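Local coordinates for putative cytoplasmic protein (Salmonella enterica subsp. enterica serovar Typhimurium, PDB 4J32), which is a type VI secretion effector, probably a papain-like NlpC/P60 amidase that cleaves peptidoglycan and is inhibited by the immunity protein Tai4, at residues W23-K28 and M61-N66; S76-V81 and I97-H102; H102-P107 and T169-P174; I110-K115 and P165-L170; G124-K129 and H139-N144. One frame throughout, in Å; residues are numbered along the deposited sequence. Where two conformers were deposited one is given.

Interaction 1: W23-K28 and M61-N66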
# COMPACT_ATOMS: atom_id res chain seq x y z
N TRP A 23 19.97 -1.29 -35.14
CA TRP A 23 20.37 -2.41 -34.28
C TRP A 23 21.54 -2.02 -33.39
O TRP A 23 21.56 -2.33 -32.18
CB TRP A 23 20.74 -3.62 -35.15
CG TRP A 23 20.79 -4.95 -34.40
CD1 TRP A 23 21.92 -5.60 -33.94
CD2 TRP A 23 19.68 -5.78 -34.03
NE1 TRP A 23 21.57 -6.78 -33.33
CE2 TRP A 23 20.20 -6.92 -33.37
CE3 TRP A 23 18.28 -5.69 -34.23
CZ2 TRP A 23 19.38 -7.96 -32.88
CZ3 TRP A 23 17.46 -6.73 -33.74
CH2 TRP A 23 18.03 -7.85 -33.07
N LEU A 24 22.52 -1.33 -33.99
CA LEU A 24 23.64 -0.80 -33.22
C LEU A 24 23.15 0.17 -32.13
O LEU A 24 23.61 0.12 -30.98
CB LEU A 24 24.61 -0.07 -34.19
CG LEU A 24 25.85 0.64 -33.69
CD1 LEU A 24 26.76 0.87 -34.91
CD2 LEU A 24 25.57 1.96 -32.96
N ALA A 25 22.29 1.09 -32.50
CA ALA A 25 21.84 2.11 -31.53
C ALA A 25 21.06 1.45 -30.37
O ALA A 25 21.25 1.77 -29.21
CB ALA A 25 20.97 3.16 -32.23
N PHE A 26 20.20 0.49 -30.72
CA PHE A 26 19.41 -0.22 -29.69
C PHE A 26 20.31 -0.85 -28.63
O PHE A 26 20.02 -0.76 -27.42
CB PHE A 26 18.51 -1.29 -30.32
CG PHE A 26 17.45 -1.83 -29.35
CD1 PHE A 26 16.16 -1.33 -29.37
CD2 PHE A 26 17.81 -2.79 -28.39
CE1 PHE A 26 15.18 -1.81 -28.47
CE2 PHE A 26 16.84 -3.28 -27.47
CZ PHE A 26 15.55 -2.78 -27.51
N ARG A 27 21.40 -1.49 -29.05
CA ARG A 27 22.34 -2.10 -28.13
C ARG A 27 22.86 -1.13 -27.07
O ARG A 27 23.04 -1.52 -25.92
CB ARG A 27 23.50 -2.73 -28.90
CG ARG A 27 24.48 -3.52 -28.04
CD ARG A 27 25.62 -4.09 -28.86
NE ARG A 27 25.17 -5.11 -29.79
CZ ARG A 27 25.25 -5.01 -31.12
NH1 ARG A 27 25.78 -3.92 -31.68
NH2 ARG A 27 24.84 -6.01 -31.87
N LYS A 28 23.08 0.14 -27.45
CA LYS A 28 23.63 1.14 -26.52
C LYS A 28 22.71 1.34 -25.31
O LYS A 28 23.17 1.76 -24.25
CB LYS A 28 23.86 2.49 -27.19
CG LYS A 28 24.67 2.47 -28.51
CD LYS A 28 25.93 1.62 -28.48
CE LYS A 28 27.06 2.24 -27.68
NZ LYS A 28 28.33 1.43 -27.86
N MET A 61 13.27 2.62 -28.07
CA MET A 61 12.84 2.87 -29.45
C MET A 61 13.03 4.35 -29.83
O MET A 61 13.44 4.67 -30.95
CB MET A 61 11.39 2.41 -29.64
CG MET A 61 11.26 0.88 -29.78
SD MET A 61 12.28 0.19 -31.10
CE MET A 61 11.63 1.05 -32.54
N SER A 62 12.75 5.25 -28.89
CA SER A 62 13.01 6.67 -29.12
C SER A 62 14.50 6.94 -29.38
O SER A 62 14.87 7.69 -30.29
CB SER A 62 12.53 7.52 -27.94
OG SER A 62 11.11 7.42 -27.81
N TYR A 63 15.35 6.32 -28.57
CA TYR A 63 16.80 6.44 -28.77
C TYR A 63 17.19 5.99 -30.19
O TYR A 63 17.94 6.69 -30.87
CB TYR A 63 17.53 5.62 -27.70
CG TYR A 63 19.05 5.72 -27.76
CD1 TYR A 63 19.73 6.68 -27.02
CD2 TYR A 63 19.79 4.82 -28.54
CE1 TYR A 63 21.12 6.76 -27.06
CE2 TYR A 63 21.19 4.89 -28.60
CZ TYR A 63 21.85 5.86 -27.86
OH TYR A 63 23.23 5.95 -27.87
N VAL A 64 16.68 4.84 -30.63
CA VAL A 64 16.93 4.34 -31.99
C VAL A 64 16.58 5.39 -33.05
O VAL A 64 17.37 5.70 -33.95
CB VAL A 64 16.13 3.02 -32.25
CG1 VAL A 64 16.10 2.65 -33.77
CG2 VAL A 64 16.69 1.87 -31.39
N LEU A 65 15.37 5.94 -32.95
CA LEU A 65 14.94 6.94 -33.94
C LEU A 65 15.82 8.19 -33.89
O LEU A 65 16.27 8.71 -34.93
CB LEU A 65 13.46 7.30 -33.71
CG LEU A 65 12.50 6.10 -33.90
CD1 LEU A 65 11.15 6.44 -33.28
CD2 LEU A 65 12.36 5.75 -35.38
N ASN A 66 16.08 8.67 -32.69
CA ASN A 66 16.93 9.86 -32.52
C ASN A 66 18.32 9.63 -33.04
O ASN A 66 18.91 10.52 -33.65
CB ASN A 66 16.95 10.33 -31.07
CG ASN A 66 15.63 10.94 -30.64
OD1 ASN A 66 14.95 11.56 -31.45
ND2 ASN A 66 15.26 10.74 -29.38

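Interaction 2: S76-V81 and I97-H102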
# COMPACT_ATOMS: atom_id res chain seq x y z
N SER A 76 5.39 16.50 -32.04
CA SER A 76 4.67 15.23 -32.20
C SER A 76 3.62 15.12 -31.08
O SER A 76 3.93 15.41 -29.92
CB SER A 76 5.66 14.06 -32.07
OG SER A 76 5.11 12.91 -32.68
N PRO A 77 2.38 14.72 -31.42
CA PRO A 77 1.29 14.70 -30.44
C PRO A 77 1.34 13.51 -29.46
O PRO A 77 0.35 12.80 -29.32
CB PRO A 77 0.03 14.62 -31.32
CG PRO A 77 0.49 13.85 -32.53
CD PRO A 77 1.92 14.29 -32.76
N TYR A 78 2.49 13.32 -28.81
CA TYR A 78 2.73 12.23 -27.86
C TYR A 78 3.55 12.76 -26.68
O TYR A 78 4.43 13.60 -26.86
CB TYR A 78 3.51 11.09 -28.54
CG TYR A 78 2.81 10.61 -29.79
CD1 TYR A 78 1.64 9.85 -29.70
CD2 TYR A 78 3.26 10.99 -31.05
CE1 TYR A 78 0.96 9.44 -30.85
CE2 TYR A 78 2.60 10.58 -32.21
CZ TYR A 78 1.45 9.81 -32.09
OH TYR A 78 0.78 9.42 -33.22
N ALA A 79 3.25 12.25 -25.48
CA ALA A 79 4.00 12.66 -24.30
C ALA A 79 5.48 12.26 -24.46
O ALA A 79 5.79 11.14 -24.85
CB ALA A 79 3.38 12.03 -23.04
N LYS A 80 6.39 13.19 -24.17
CA LYS A 80 7.81 12.92 -24.34
C LYS A 80 8.61 13.82 -23.41
O LYS A 80 8.11 14.85 -22.97
CB LYS A 80 8.24 13.17 -25.79
CG LYS A 80 8.13 14.64 -26.22
CD LYS A 80 8.26 14.83 -27.75
CE LYS A 80 6.94 14.62 -28.48
NZ LYS A 80 5.96 15.73 -28.18
N VAL A 81 9.83 13.39 -23.10
CA VAL A 81 10.74 14.21 -22.31
C VAL A 81 12.09 14.27 -23.02
O VAL A 81 12.46 13.35 -23.75
CB VAL A 81 10.93 13.69 -20.86
CG1 VAL A 81 9.60 13.69 -20.10
CG2 VAL A 81 11.50 12.29 -20.85
N ILE A 97 3.79 3.09 -30.25
CA ILE A 97 3.07 2.34 -31.28
C ILE A 97 2.35 3.29 -32.25
O ILE A 97 2.49 3.16 -33.48
CB ILE A 97 2.10 1.31 -30.66
CG1 ILE A 97 2.91 0.23 -29.95
CG2 ILE A 97 1.24 0.65 -31.77
CD1 ILE A 97 2.07 -0.77 -29.11
N ASP A 98 1.61 4.25 -31.70
CA ASP A 98 0.85 5.18 -32.52
C ASP A 98 1.77 6.07 -33.35
O ASP A 98 1.48 6.37 -34.52
CB ASP A 98 -0.08 6.03 -31.67
CG ASP A 98 -1.29 5.26 -31.17
OD1 ASP A 98 -1.75 4.32 -31.86
OD2 ASP A 98 -1.79 5.62 -30.09
N TYR A 99 2.89 6.48 -32.74
CA TYR A 99 3.90 7.29 -33.43
C TYR A 99 4.41 6.59 -34.68
O TYR A 99 4.46 7.19 -35.78
CB TYR A 99 5.09 7.62 -32.49
CG TYR A 99 6.18 8.43 -33.18
CD1 TYR A 99 6.15 9.84 -33.20
CD2 TYR A 99 7.24 7.79 -33.86
CE1 TYR A 99 7.17 10.59 -33.85
CE2 TYR A 99 8.24 8.54 -34.53
CZ TYR A 99 8.20 9.92 -34.50
OH TYR A 99 9.18 10.62 -35.16
N LEU A 100 4.78 5.32 -34.53
CA LEU A 100 5.27 4.55 -35.68
C LEU A 100 4.20 4.37 -36.77
O LEU A 100 4.50 4.50 -37.94
CB LEU A 100 5.84 3.20 -35.22
CG LEU A 100 7.07 3.33 -34.29
CD1 LEU A 100 7.23 2.06 -33.50
CD2 LEU A 100 8.33 3.67 -35.05
N THR A 101 2.95 4.13 -36.36
CA THR A 101 1.83 3.97 -37.29
C THR A 101 1.72 5.23 -38.16
O THR A 101 1.42 5.13 -39.36
CB THR A 101 0.51 3.72 -36.53
OG1 THR A 101 0.63 2.52 -35.74
CG2 THR A 101 -0.66 3.56 -37.49
N HIS A 102 2.00 6.39 -37.57
CA HIS A 102 1.79 7.65 -38.28
C HIS A 102 3.01 8.19 -39.00
O HIS A 102 2.90 9.14 -39.77
CB HIS A 102 1.18 8.70 -37.34
CG HIS A 102 -0.26 8.44 -37.04
ND1 HIS A 102 -0.68 7.68 -35.97
CD2 HIS A 102 -1.39 8.80 -37.71
CE1 HIS A 102 -2.00 7.61 -35.97
NE2 HIS A 102 -2.45 8.27 -37.02

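Interaction 3: H102-P107 and T169-P174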
# COMPACT_ATOMS: atom_id res chain seq x y z
N HIS A 102 2.00 6.39 -37.57
CA HIS A 102 1.79 7.65 -38.28
C HIS A 102 3.01 8.19 -39.00
O HIS A 102 2.90 9.14 -39.77
CB HIS A 102 1.18 8.70 -37.34
CG HIS A 102 -0.26 8.44 -37.04
ND1 HIS A 102 -0.68 7.68 -35.97
CD2 HIS A 102 -1.39 8.80 -37.71
CE1 HIS A 102 -2.00 7.61 -35.97
NE2 HIS A 102 -2.45 8.27 -37.02
N THR A 103 4.17 7.58 -38.78
CA THR A 103 5.42 8.06 -39.39
C THR A 103 6.10 7.04 -40.30
O THR A 103 6.88 7.43 -41.18
CB THR A 103 6.45 8.53 -38.30
OG1 THR A 103 6.85 7.40 -37.51
CG2 THR A 103 5.85 9.59 -37.38
N MET A 104 5.84 5.75 -40.09
CA MET A 104 6.61 4.68 -40.79
C MET A 104 6.06 4.23 -42.14
O MET A 104 6.70 3.44 -42.85
CB MET A 104 6.74 3.45 -39.89
CG MET A 104 7.72 3.61 -38.73
SD MET A 104 9.41 3.68 -39.28
CE MET A 104 9.67 2.00 -39.83
N GLY A 105 4.88 4.71 -42.51
CA GLY A 105 4.28 4.30 -43.77
C GLY A 105 3.57 2.98 -43.58
O GLY A 105 3.30 2.55 -42.44
N LYS A 106 3.26 2.33 -44.70
CA LYS A 106 2.50 1.07 -44.66
C LYS A 106 3.36 -0.01 -44.03
O LYS A 106 4.53 -0.17 -44.42
CB LYS A 106 2.11 0.63 -46.08
CG LYS A 106 1.36 1.68 -46.89
CD LYS A 106 -0.09 1.83 -46.42
CE LYS A 106 -0.62 3.25 -46.69
NZ LYS A 106 0.11 4.25 -45.83
N PRO A 107 2.79 -0.77 -43.08
CA PRO A 107 3.53 -1.93 -42.55
C PRO A 107 3.77 -2.95 -43.65
O PRO A 107 3.00 -3.03 -44.62
CB PRO A 107 2.58 -2.53 -41.51
CG PRO A 107 1.55 -1.48 -41.24
CD PRO A 107 1.45 -0.64 -42.47
N THR A 169 3.03 -6.72 -36.09
CA THR A 169 3.21 -5.82 -37.23
C THR A 169 4.70 -5.56 -37.40
O THR A 169 5.39 -5.24 -36.42
CB THR A 169 2.47 -4.48 -36.97
OG1 THR A 169 1.09 -4.74 -36.74
CG2 THR A 169 2.62 -3.48 -38.14
N LEU A 170 5.19 -5.70 -38.63
CA LEU A 170 6.59 -5.43 -38.92
C LEU A 170 6.72 -4.32 -39.98
O LEU A 170 6.06 -4.36 -41.03
CB LEU A 170 7.29 -6.72 -39.38
CG LEU A 170 8.81 -6.61 -39.66
CD1 LEU A 170 9.64 -6.58 -38.38
CD2 LEU A 170 9.26 -7.75 -40.57
N TRP A 171 7.56 -3.33 -39.67
CA TRP A 171 8.04 -2.38 -40.70
C TRP A 171 9.48 -2.77 -41.02
O TRP A 171 10.34 -2.71 -40.14
CB TRP A 171 8.04 -0.94 -40.16
CG TRP A 171 6.67 -0.31 -40.09
CD1 TRP A 171 6.00 0.30 -41.10
CD2 TRP A 171 5.83 -0.22 -38.94
NE1 TRP A 171 4.77 0.75 -40.66
CE2 TRP A 171 4.65 0.46 -39.33
CE3 TRP A 171 5.95 -0.65 -37.62
CZ2 TRP A 171 3.60 0.72 -38.44
CZ3 TRP A 171 4.90 -0.39 -36.73
CH2 TRP A 171 3.74 0.29 -37.15
N ILE A 172 9.72 -3.18 -42.25
CA ILE A 172 11.07 -3.60 -42.66
C ILE A 172 12.03 -2.41 -42.64
O ILE A 172 11.70 -1.31 -43.14
CB ILE A 172 11.04 -4.28 -44.06
CG1 ILE A 172 10.31 -5.63 -43.97
CG2 ILE A 172 12.44 -4.42 -44.64
CD1 ILE A 172 10.11 -6.32 -45.32
N LEU A 173 13.21 -2.62 -42.07
CA LEU A 173 14.30 -1.64 -42.16
C LEU A 173 15.35 -2.12 -43.16
O LEU A 173 15.74 -3.28 -43.13
CB LEU A 173 14.92 -1.37 -40.77
CG LEU A 173 14.02 -0.76 -39.67
CD1 LEU A 173 14.86 -0.51 -38.39
CD2 LEU A 173 13.37 0.54 -40.13
N PRO A 174 15.80 -1.22 -44.07
CA PRO A 174 16.61 -1.63 -45.21
C PRO A 174 18.07 -1.95 -44.87
O PRO A 174 18.62 -1.49 -43.85
CB PRO A 174 16.54 -0.40 -46.13
CG PRO A 174 16.45 0.75 -45.17
CD PRO A 174 15.52 0.24 -44.08
OXT PRO A 174 18.72 -2.65 -45.66

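Interaction 4: I110-K115 and P165-L170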
# COMPACT_ATOMS: atom_id res chain seq x y z
N ILE A 110 1.49 -7.76 -41.45
CA ILE A 110 0.55 -7.74 -40.33
C ILE A 110 0.06 -9.17 -40.14
O ILE A 110 -0.45 -9.78 -41.09
CB ILE A 110 -0.65 -6.80 -40.57
CG1 ILE A 110 -0.18 -5.36 -40.91
CG2 ILE A 110 -1.58 -6.79 -39.33
CD1 ILE A 110 -1.33 -4.43 -41.37
N VAL A 111 0.21 -9.70 -38.92
CA VAL A 111 -0.11 -11.12 -38.66
C VAL A 111 -1.04 -11.24 -37.45
O VAL A 111 -0.70 -10.82 -36.36
CB VAL A 111 1.21 -11.96 -38.39
CG1 VAL A 111 0.90 -13.46 -38.29
CG2 VAL A 111 2.28 -11.70 -39.45
N ASN A 112 -2.23 -11.80 -37.67
CA ASN A 112 -3.17 -12.11 -36.59
C ASN A 112 -2.65 -13.31 -35.82
O ASN A 112 -2.14 -14.27 -36.43
CB ASN A 112 -4.56 -12.45 -37.19
CG ASN A 112 -5.67 -12.37 -36.17
OD1 ASN A 112 -5.58 -11.61 -35.19
ND2 ASN A 112 -6.72 -13.13 -36.39
N ASN A 113 -2.80 -13.29 -34.49
CA ASN A 113 -2.35 -14.41 -33.65
C ASN A 113 -0.94 -14.85 -33.99
O ASN A 113 -0.73 -16.03 -34.31
CB ASN A 113 -3.33 -15.58 -33.75
CG ASN A 113 -4.75 -15.17 -33.48
OD1 ASN A 113 -5.05 -14.52 -32.49
ND2 ASN A 113 -5.65 -15.52 -34.40
N PRO A 114 0.02 -13.91 -33.93
CA PRO A 114 1.37 -14.13 -34.45
C PRO A 114 2.23 -15.06 -33.58
O PRO A 114 2.01 -15.15 -32.35
CB PRO A 114 1.96 -12.73 -34.47
CG PRO A 114 1.30 -12.04 -33.32
CD PRO A 114 -0.11 -12.55 -33.35
N LYS A 115 3.14 -15.78 -34.24
CA LYS A 115 4.21 -16.53 -33.58
C LYS A 115 5.51 -16.00 -34.15
O LYS A 115 5.53 -15.45 -35.26
CB LYS A 115 4.12 -18.03 -33.88
CG LYS A 115 2.74 -18.64 -33.99
CD LYS A 115 2.83 -20.09 -34.50
CE LYS A 115 3.30 -20.17 -35.96
NZ LYS A 115 2.19 -20.07 -36.98
N PRO A 165 -0.03 -12.94 -27.70
CA PRO A 165 -0.02 -12.01 -28.83
C PRO A 165 -1.32 -12.13 -29.66
O PRO A 165 -1.76 -13.24 -29.97
CB PRO A 165 1.20 -12.47 -29.67
CG PRO A 165 1.96 -13.44 -28.80
CD PRO A 165 1.02 -13.98 -27.79
N GLU A 166 -1.93 -10.99 -29.95
CA GLU A 166 -3.14 -10.92 -30.79
C GLU A 166 -2.79 -10.49 -32.22
O GLU A 166 -3.28 -11.06 -33.20
CB GLU A 166 -4.13 -9.91 -30.20
CG GLU A 166 -4.78 -10.31 -28.87
CD GLU A 166 -5.07 -9.09 -28.00
OE1 GLU A 166 -4.47 -8.00 -28.22
OE2 GLU A 166 -5.87 -9.25 -27.06
N VAL A 167 -1.96 -9.44 -32.32
CA VAL A 167 -1.54 -8.91 -33.64
C VAL A 167 -0.05 -8.53 -33.62
O VAL A 167 0.42 -7.89 -32.67
CB VAL A 167 -2.35 -7.65 -34.07
CG1 VAL A 167 -2.12 -7.35 -35.58
CG2 VAL A 167 -3.83 -7.77 -33.77
N GLY A 168 0.67 -8.92 -34.66
CA GLY A 168 2.08 -8.54 -34.82
C GLY A 168 2.26 -7.80 -36.13
O GLY A 168 1.72 -8.22 -37.15
N THR A 169 3.03 -6.72 -36.09
CA THR A 169 3.21 -5.82 -37.23
C THR A 169 4.70 -5.56 -37.40
O THR A 169 5.39 -5.24 -36.42
CB THR A 169 2.47 -4.48 -36.97
OG1 THR A 169 1.09 -4.74 -36.74
CG2 THR A 169 2.62 -3.48 -38.14
N LEU A 170 5.19 -5.70 -38.63
CA LEU A 170 6.59 -5.43 -38.92
C LEU A 170 6.72 -4.32 -39.98
O LEU A 170 6.06 -4.36 -41.03
CB LEU A 170 7.29 -6.72 -39.38
CG LEU A 170 8.81 -6.61 -39.66
CD1 LEU A 170 9.64 -6.58 -38.38
CD2 LEU A 170 9.26 -7.75 -40.57
O HOH W 1 -4.02 -14.77 -29.98
O HOH W 2 -0.65 -15.61 -30.89

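Interaction 5: G124-K129 and H139-N144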
# COMPACT_ATOMS: atom_id res chain seq x y z
N GLY A 124 13.40 -5.61 -39.01
CA GLY A 124 13.03 -4.21 -38.82
C GLY A 124 12.37 -3.94 -37.49
O GLY A 124 12.76 -4.53 -36.49
N ILE A 125 11.40 -3.04 -37.47
CA ILE A 125 10.75 -2.67 -36.22
C ILE A 125 9.49 -3.53 -36.07
O ILE A 125 8.65 -3.57 -36.98
CB ILE A 125 10.37 -1.18 -36.22
CG1 ILE A 125 11.62 -0.29 -36.36
CG2 ILE A 125 9.56 -0.83 -34.95
CD1 ILE A 125 11.29 1.17 -36.67
N ILE A 126 9.36 -4.21 -34.93
CA ILE A 126 8.21 -5.07 -34.68
C ILE A 126 7.35 -4.54 -33.52
O ILE A 126 7.86 -4.10 -32.49
CB ILE A 126 8.64 -6.56 -34.44
CG1 ILE A 126 7.42 -7.50 -34.46
CG2 ILE A 126 9.46 -6.72 -33.14
CD1 ILE A 126 7.77 -8.90 -34.89
N VAL A 127 6.04 -4.58 -33.72
CA VAL A 127 5.08 -4.28 -32.67
C VAL A 127 4.24 -5.52 -32.46
O VAL A 127 3.79 -6.13 -33.43
CB VAL A 127 4.15 -3.09 -33.05
CG1 VAL A 127 2.98 -2.93 -32.05
CG2 VAL A 127 4.97 -1.79 -33.13
N VAL A 128 4.07 -5.92 -31.19
CA VAL A 128 3.12 -6.96 -30.85
C VAL A 128 2.12 -6.40 -29.84
O VAL A 128 2.53 -5.81 -28.83
CB VAL A 128 3.84 -8.22 -30.29
CG1 VAL A 128 2.86 -9.35 -30.07
CG2 VAL A 128 4.99 -8.66 -31.22
N LYS A 129 0.84 -6.53 -30.13
CA LYS A 129 -0.20 -6.17 -29.18
C LYS A 129 -0.85 -7.47 -28.73
O LYS A 129 -1.03 -8.40 -29.53
CB LYS A 129 -1.25 -5.24 -29.80
CG LYS A 129 -0.73 -3.82 -30.13
CD LYS A 129 -1.82 -3.08 -30.91
CE LYS A 129 -1.42 -1.64 -31.29
NZ LYS A 129 -1.96 -1.27 -32.68
N HIS A 139 4.20 -4.42 -26.96
CA HIS A 139 5.64 -4.20 -26.89
C HIS A 139 6.10 -3.75 -28.27
O HIS A 139 5.46 -4.10 -29.28
CB HIS A 139 6.36 -5.50 -26.50
CG HIS A 139 7.74 -5.28 -25.96
ND1 HIS A 139 7.98 -4.69 -24.74
CD2 HIS A 139 8.96 -5.57 -26.48
CE1 HIS A 139 9.29 -4.62 -24.53
NE2 HIS A 139 9.90 -5.14 -25.58
N VAL A 140 7.16 -2.96 -28.30
CA VAL A 140 7.77 -2.47 -29.55
C VAL A 140 9.26 -2.69 -29.42
O VAL A 140 9.86 -2.29 -28.41
CB VAL A 140 7.62 -0.93 -29.76
CG1 VAL A 140 7.93 -0.55 -31.24
CG2 VAL A 140 6.27 -0.41 -29.33
N THR A 141 9.86 -3.33 -30.42
CA THR A 141 11.31 -3.60 -30.38
C THR A 141 11.87 -3.81 -31.80
O THR A 141 11.14 -3.60 -32.78
CB THR A 141 11.65 -4.81 -29.44
OG1 THR A 141 13.06 -4.85 -29.18
CG2 THR A 141 11.17 -6.11 -30.00
N LEU A 142 13.14 -4.17 -31.91
CA LEU A 142 13.71 -4.53 -33.20
C LEU A 142 13.78 -6.04 -33.33
O LEU A 142 13.82 -6.77 -32.33
CB LEU A 142 15.12 -3.94 -33.38
CG LEU A 142 15.21 -2.41 -33.25
CD1 LEU A 142 16.64 -2.02 -33.48
CD2 LEU A 142 14.31 -1.72 -34.26
N TRP A 143 13.77 -6.50 -34.57
CA TRP A 143 13.74 -7.91 -34.92
C TRP A 143 14.70 -8.11 -36.07
O TRP A 143 14.62 -7.39 -37.09
CB TRP A 143 12.28 -8.28 -35.30
CG TRP A 143 12.11 -9.62 -35.95
CD1 TRP A 143 11.96 -9.86 -37.29
CD2 TRP A 143 12.07 -10.90 -35.30
NE1 TRP A 143 11.82 -11.22 -37.51
CE2 TRP A 143 11.88 -11.87 -36.31
CE3 TRP A 143 12.15 -11.31 -33.96
CZ2 TRP A 143 11.78 -13.24 -36.02
CZ3 TRP A 143 12.05 -12.67 -33.68
CH2 TRP A 143 11.87 -13.61 -34.71
N ASN A 144 15.62 -9.07 -35.94
CA ASN A 144 16.62 -9.25 -36.99
C ASN A 144 16.37 -10.44 -37.92
O ASN A 144 17.28 -10.89 -38.63
CB ASN A 144 18.03 -9.33 -36.38
CG ASN A 144 18.28 -10.65 -35.68
OD1 ASN A 144 17.37 -11.47 -35.54
ND2 ASN A 144 19.52 -10.86 -35.23

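Interaction 1: W23-K28 and M61-N66
Tyr-63 and Val-64 reach across from helix 57-67 to Ala-25, Phe-26 and Lys-28 of helix 19-28. The Tyr-63 ring, its CG anti to the backbone N (chi1 -177°), slants across Ala-25 and Lys-28 of the other helix, and its CE2 comes 3.2 Å from Ala-25 O. At its tip Tyr-63 OH meets Lys-28 CB at 3.6 Å. Val-64 CG2 sits 3.8 Å from Phe-26 CB and also approaches the edge of the Phe-26 ring, which Met-61 SD reaches more distantly, 4.4 Å from Phe-26 CE1. No hydrogen bond links the segments; this is apolar helix-helix packing, with axes 8.5 Å apart crossing at 134° and the small Ala-25 facing Val-64 at the closest backbone approach. Further out, strand 138-143 backs the pair: Phe-26 rests on Thr-141 and Leu-142, and Met-61 on Val-140. On the far side of helix 57-67, Asn-66 ND2 and Ser-62 OG hydrogen-bond to Phe-88 O and Ile-90 N of strand 88-90, while Lys-28 NZ, bent away from Tyr-63, binds 2-ethoxyethanol.

Interaction 2: S76-V81 and I97-H102
This is a surface contact in which an aromatic side chain from the loop leading into strand 80-82 lies against helix 93-103. Tyr-78 holds its CG anti to the carbonyl carbon (chi1 -55°) and lays one ring face on the helix, where Tyr-99 CB forms a CH-pi contact 4.2 Å from the centroid of the Tyr-78 ring. The Tyr-99 ring, its own CG anti to the backbone N, turns steeply away, its plane at 75° to that of Tyr-78, so that Tyr-78 CE2 meets it at the edge, 3.8 Å from Tyr-99 CD1. Ser-76 OG nears that edge, 3.3 Å from Tyr-99 CD1. On the other flank Asp-98 CB packs 3.7 Å from Tyr-78 CE1. The loop is held in shape by Lys-80, whose NZ donates to Ser-76 O and Tyr-78 O and also to Arg-74 O; Pro-77 centres an inverse gamma turn. Near Tyr-78 OH, Asp-98 O accepts from the backbone N of His-102 and from His-102 ND1, the latter at 2.9 Å with the ND1 donor above the carbonyl plane. That second bond fixes the imidazole's rotation and implies a proton on ND1, while the contact itself rests mainly on carbon packing.

Interaction 3: H102-P107 and T169-P174
Chi1 of -73° at Met-104 and -76° at Trp-171 sets each CG anti to its carbonyl carbon, and two further bends curl Met-104 SD and CE back to Trp-171, while the backbone of the turn holds Met-104 CB over one face of the five-membered ring, 3.5 Å from its centroid in a CH-pi contact. Met-104 CE comes 3.4 Å from Trp-171 CB and touches Leu-173 CD2. The sulfur stands obliquely at 5.2 Å from SD to that same centroid, a Met-aromatic contact. Pro-107 CB and Thr-169 CG2, themselves 3.5 Å apart, cover the opposite face, both offset toward the rim. The indole, carried by strand 164-172 of the four-stranded antiparallel sheet, is thus held between Met-104 and Pro-107 of the turn after helix 93-103. At its edge, Trp-171 NE1 donates to Gly-105 O at 2.9 Å with an angle of 159° at the hydrogen; the acceptor lies in the ring plane, though the donor stands above the carbonyl plane. Gly-105 takes a positive phi just after the helix, which turns its carbonyl to the indole. Arg-16 bridges the two segments, NH2 bound to Met-104 O and NH1 to Ile-172 O.

Interaction 4: I110-K115 and P165-L170
Strand 109-112 forms one margin of the four-stranded antiparallel sheet, pairing here with strand 164-172. Val-111 and Gly-168 make the hydrogen-bonded pair: Val-111 N donates to Gly-168 O at 2.8 Å, nearly along the C=O axis, and Gly-168 N returns a bond to Val-111 O at 2.9 Å. A third bond, from Asn-113 N to Glu-166 O, is short at 2.6 Å, with its donor well above the carbonyl plane. On one face Ile-110 CG2 lies alongside Val-167 CG1 at 3.8 Å. On the other, the Pro-114 ring folds over the bare backbone of Gly-168, CG 3.5 Å from Gly-168 N, and its CG also meets Pro-165 CB at 3.7 Å. Two waters donate to Pro-165 O; one also donates to Asn-113 OD1 and the other to Pro-114 O, so both bridge the segments beyond the last backbone bond. Glu-166 turns away, its OE2 bound to His-131 ND1. Glu-166 and Val-167 both face Lys-129 on the next strand, the arrangement of a classic beta bulge.

Interaction 5: G124-K129 and H139-N144
Val-127 and Val-140 sit side by side on one face of the hairpin, CG2 of Val-127 3.7 Å from CG1 of Val-140. Ile-125 extends the same face, its CG1 touching Leu-142 CD2 at 3.7 Å and its CG2 leaning toward the Val-140 methyl. On the reverse face Ile-126 and Thr-141 run parallel with their CG2 methyls 3.6 Å apart; each of these methyls takes the crowded position between backbone N and carbonyl carbon, and Ile-126 CG2 also reaches Trp-143 CB at 3.9 Å. Six backbone bonds tie the strands through three hydrogen-bonded pairs, Gly-124 with Trp-143, Ile-126 with Thr-141 and Val-128 with His-139. The central pair is the straightest: Ile-126 N to Thr-141 O spans 2.9 Å, and both of its bonds have angles of 165° at the hydrogen. The polar ends have partners beyond the hairpin: His-139 NE2 bonds Asp-150 OD2, an acidic partner that would probably raise the imidazole's proton affinity, and Trp-143 NE1 bonds Phe-119 O. Helix 93-103 covers the valine face through Ile-97 and Leu-100, helix 19-28 brings Phe-26 and Trp-23 against Thr-141 and Leu-142, and strand 164-172 pairs with the other edge of strand 124-131.

Overall arrangement
Interaction 1 comes first along the chain, then interaction 2; interaction 5 falls within the span bridged by interactions 3 and 4, whose second segments overlap at Thr-169 and Leu-170. Strand 164-172 sits between 109-112 and 124-131 in the sheet, so interactions 4 and 5, centres about 10 Å apart, are the outer pairings, joined by that of 164-172 with 124-131. Helix 93-103 serves interactions 2 and 3, which share His-102, and packs Ile-97 and Leu-100 on Val-140. Interaction 1 meets strand 138-143 of interaction 5 through Trp-23 and Phe-26, but lies about 23 Å from interaction 4, centre to centre. The result is a helical layer docked on an antiparallel sheet, consistent with a papain-like NlpC/P60 fold.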